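Local coordinates for protein D-aminopeptidase (Burkholderia sp. LK4, PDB 5TZB) that probably cleaves amino-terminal residues, including beta-amino acids, from short peptides as a beta-aminopeptidase of family S58, at residues C[80-85]-C[302-307]. Numbering follows the deposited sequence.
Sequences SPCFAG and LAFATG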
ATOM      1  N   SER C  80      15.991   1.912  22.825  1.00 22.47           N
ATOM      2  CA  SER C  80      15.223   3.121  22.613  1.00 21.90           C
ATOM      3  C   SER C  80      14.702   3.204  21.180  1.00 19.12           C
ATOM      4  O   SER C  80      15.242   3.942  20.358  1.00 17.19           O
ATOM      5  CB  SER C  80      16.067   4.353  22.938  1.00 24.97           C
ATOM      6  OG  SER C  80      15.251   5.520  22.940  1.00 27.45           O
ATOM      7  N   PRO C  81      13.630   2.455  20.890  1.00 18.70           N
ATOM      8  CA  PRO C  81      13.052   2.410  19.547  1.00 17.93           C
ATOM      9  C   PRO C  81      12.643   3.778  19.026  1.00 17.34           C
ATOM     10  O   PRO C  81      12.251   4.636  19.813  1.00 17.10           O
ATOM     11  CB  PRO C  81      11.807   1.523  19.737  1.00 17.75           C
ATOM     12  CG  PRO C  81      12.113   0.699  20.929  1.00 18.22           C
ATOM     13  CD  PRO C  81      12.885   1.601  21.832  1.00 19.05           C
ATOM     14  N   CYS C  82      12.716   3.968  17.710  1.00 17.29           N
ATOM     15  CA  CYS C  82      12.229   5.188  17.076  1.00 15.56           C
ATOM     16  C   CYS C  82      11.031   4.871  16.208  1.00 14.79           C
ATOM     17  O   CYS C  82      11.009   3.859  15.504  1.00 15.19           O
ATOM     18  CB  CYS C  82      13.308   5.847  16.207  1.00 16.23           C
ATOM     19  SG  CYS C  82      14.765   6.423  17.075  1.00 18.56           S
ATOM     20  N   PHE C  83      10.034   5.742  16.235  1.00 13.87           N
ATOM     21  CA  PHE C  83       8.988   5.668  15.239  1.00 13.90           C
ATOM     22  C   PHE C  83       9.621   5.887  13.847  1.00 14.23           C
ATOM     23  O   PHE C  83      10.598   6.634  13.692  1.00 13.20           O
ATOM     24  CB  PHE C  83       7.892   6.686  15.527  1.00 13.28           C
ATOM     25  CG  PHE C  83       6.978   6.296  16.675  1.00 13.92           C
ATOM     26  CD1 PHE C  83       6.678   4.959  16.925  1.00 12.76           C
ATOM     27  CD2 PHE C  83       6.406   7.275  17.494  1.00 13.91           C
ATOM     28  CE1 PHE C  83       5.812   4.596  17.977  1.00 14.06           C
ATOM     29  CE2 PHE C  83       5.548   6.926  18.554  1.00 13.46           C
ATOM     30  CZ  PHE C  83       5.247   5.588  18.794  1.00 12.85           C
ATOM     31  N   ALA C  84       9.102   5.188  12.847  1.00 14.53           N
ATOM     32  CA  ALA C  84       9.696   5.253  11.519  1.00 13.07           C
ATOM     33  C   ALA C  84       8.689   4.859  10.456  1.00 14.09           C
ATOM     34  O   ALA C  84       7.643   4.293  10.757  1.00 12.70           O
ATOM     35  CB  ALA C  84      10.935   4.365  11.446  1.00 10.81           C
ATOM     36  N   GLY C  85       9.016   5.164   9.202  1.00 13.85           N
ATOM     37  CA  GLY C  85       8.155   4.811   8.097  1.00 13.21           C
ATOM     38  C   GLY C  85       8.995   4.715   6.836  1.00 13.92           C
ATOM     39  O   GLY C  85      10.115   5.246   6.783  1.00 13.49           O
ATOM     40  N   LEU C 302      13.554   5.929   3.743  1.00 14.49           N
ATOM     41  CA  LEU C 302      13.236   5.650   5.136  1.00 15.41           C
ATOM     42  C   LEU C 302      13.290   6.938   5.919  1.00 15.64           C
ATOM     43  O   LEU C 302      14.184   7.749   5.705  1.00 17.91           O
ATOM     44  CB  LEU C 302      14.214   4.637   5.729  1.00 16.69           C
ATOM     45  CG  LEU C 302      14.174   4.350   7.237  1.00 19.32           C
ATOM     46  CD1 LEU C 302      12.876   3.713   7.645  1.00 20.41           C
ATOM     47  CD2 LEU C 302      15.329   3.439   7.598  1.00 21.09           C
ATOM     48  N   ALA C 303      12.319   7.127   6.801  1.00 14.13           N
ATOM     49  CA  ALA C 303      12.317   8.249   7.726  1.00 13.79           C
ATOM     50  C   ALA C 303      12.091   7.763   9.162  1.00 15.42           C
ATOM     51  O   ALA C 303      11.214   6.936   9.408  1.00 14.61           O
ATOM     52  CB  ALA C 303      11.263   9.249   7.341  1.00 12.07           C
ATOM     53  N   PHE C 304      12.896   8.248  10.098  1.00 15.65           N
ATOM     54  CA  PHE C 304      12.646   7.958  11.514  1.00 15.80           C
ATOM     55  C   PHE C 304      12.677   9.231  12.359  1.00 16.62           C
ATOM     56  O   PHE C 304      13.338  10.223  12.014  1.00 16.44           O
ATOM     57  CB  PHE C 304      13.632   6.907  12.055  1.00 16.18           C
ATOM     58  CG  PHE C 304      15.060   7.392  12.198  1.00 18.27           C
ATOM     59  CD1 PHE C 304      15.508   7.977  13.381  1.00 18.17           C
ATOM     60  CD2 PHE C 304      15.968   7.209  11.164  1.00 17.94           C
ATOM     61  CE1 PHE C 304      16.818   8.409  13.510  1.00 18.69           C
ATOM     62  CE2 PHE C 304      17.282   7.635  11.289  1.00 18.66           C
ATOM     63  CZ  PHE C 304      17.707   8.240  12.469  1.00 19.28           C
ATOM     64  N   ALA C 305      11.958   9.188  13.477  1.00 17.13           N
ATOM     65  CA  ALA C 305      11.831  10.338  14.356  1.00 16.56           C
ATOM     66  C   ALA C 305      12.332   9.992  15.758  1.00 17.92           C
ATOM     67  O   ALA C 305      12.092   8.886  16.249  1.00 17.70           O
ATOM     68  CB  ALA C 305      10.379  10.801  14.399  1.00 14.65           C
ATOM     69  N   THR C 306      13.007  10.940  16.410  1.00 17.44           N
ATOM     70  CA  THR C 306      13.564  10.692  17.744  1.00 17.08           C
ATOM     71  C   THR C 306      12.771  11.383  18.850  1.00 17.50           C
ATOM     72  O   THR C 306      13.047  11.170  20.031  1.00 18.07           O
ATOM     73  CB  THR C 306      15.038  11.137  17.831  1.00 17.87           C
ATOM     74  OG1 THR C 306      15.124  12.548  17.588  1.00 18.09           O
ATOM     75  CG2 THR C 306      15.895  10.405  16.792  1.00 17.67           C
ATOM     76  N   GLY C 307      11.766  12.176  18.467  1.00 17.45           N
ATOM     77  CA  GLY C 307      10.998  12.994  19.396  1.00 18.52           C
ATOM     78  C   GLY C 307      10.293  12.241  20.504  1.00 19.58           C
ATOM     79  O   GLY C 307      10.247  12.689  21.652  1.00 20.86           O
TER
HETATM   80  O   HOH W   1      10.374   8.119  18.028  1.00 14.85           O
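The Phe304 ring meets Cys82 obliquely: SG stands 5.2 Å from the centroid of the Phe304 ring, 61° off its normal, in a sulfur-aromatic contact made through CD1. Leu107, Pro72, Thr263 and Ala265 also pack round the Phe304 side chain. With chi1 at 70°, CG of Phe304 lies between its own backbone N and carbonyl carbon, which stands the ring out from the sheet and leaves CB to pack on Ala84 CB at 3.8 Å. Thr306 CG2 also touches the Cys82 sulfur. Phe83 projects from the opposite face to Ala84 and Phe304, its ring packing on Leu311 and Pro272 and on Met328 of a second subunit.

The strands that carry them run antiparallel. Gly85 and Ala303 form a hydrogen-bonded pair: Gly85 N reaches Ala303 O at 2.8 Å, and Ala303 N gives Gly85 O an almost straight bond (177°). Leu302 CD1 packs against that same Gly85 O at 3.3 Å. Further along, Ala305 N donates to Phe83 O at 2.9 Å, but the return link is a water that accepts from Phe83 N and donates to Ala305 O.

Arg73 bonds to the backbone oxygens of Ser80, Pro81 and Thr306, tying the lead into strand 82-85 to the turn after 302-305. Strands 106-107 and 260-266 flank the pair within a mixed sheet, and helix 272-289 covers the face of Phe83, Ala303 and Ala305, consistent with the layered alpha-beta-beta-alpha fold of Ntn hydrolases.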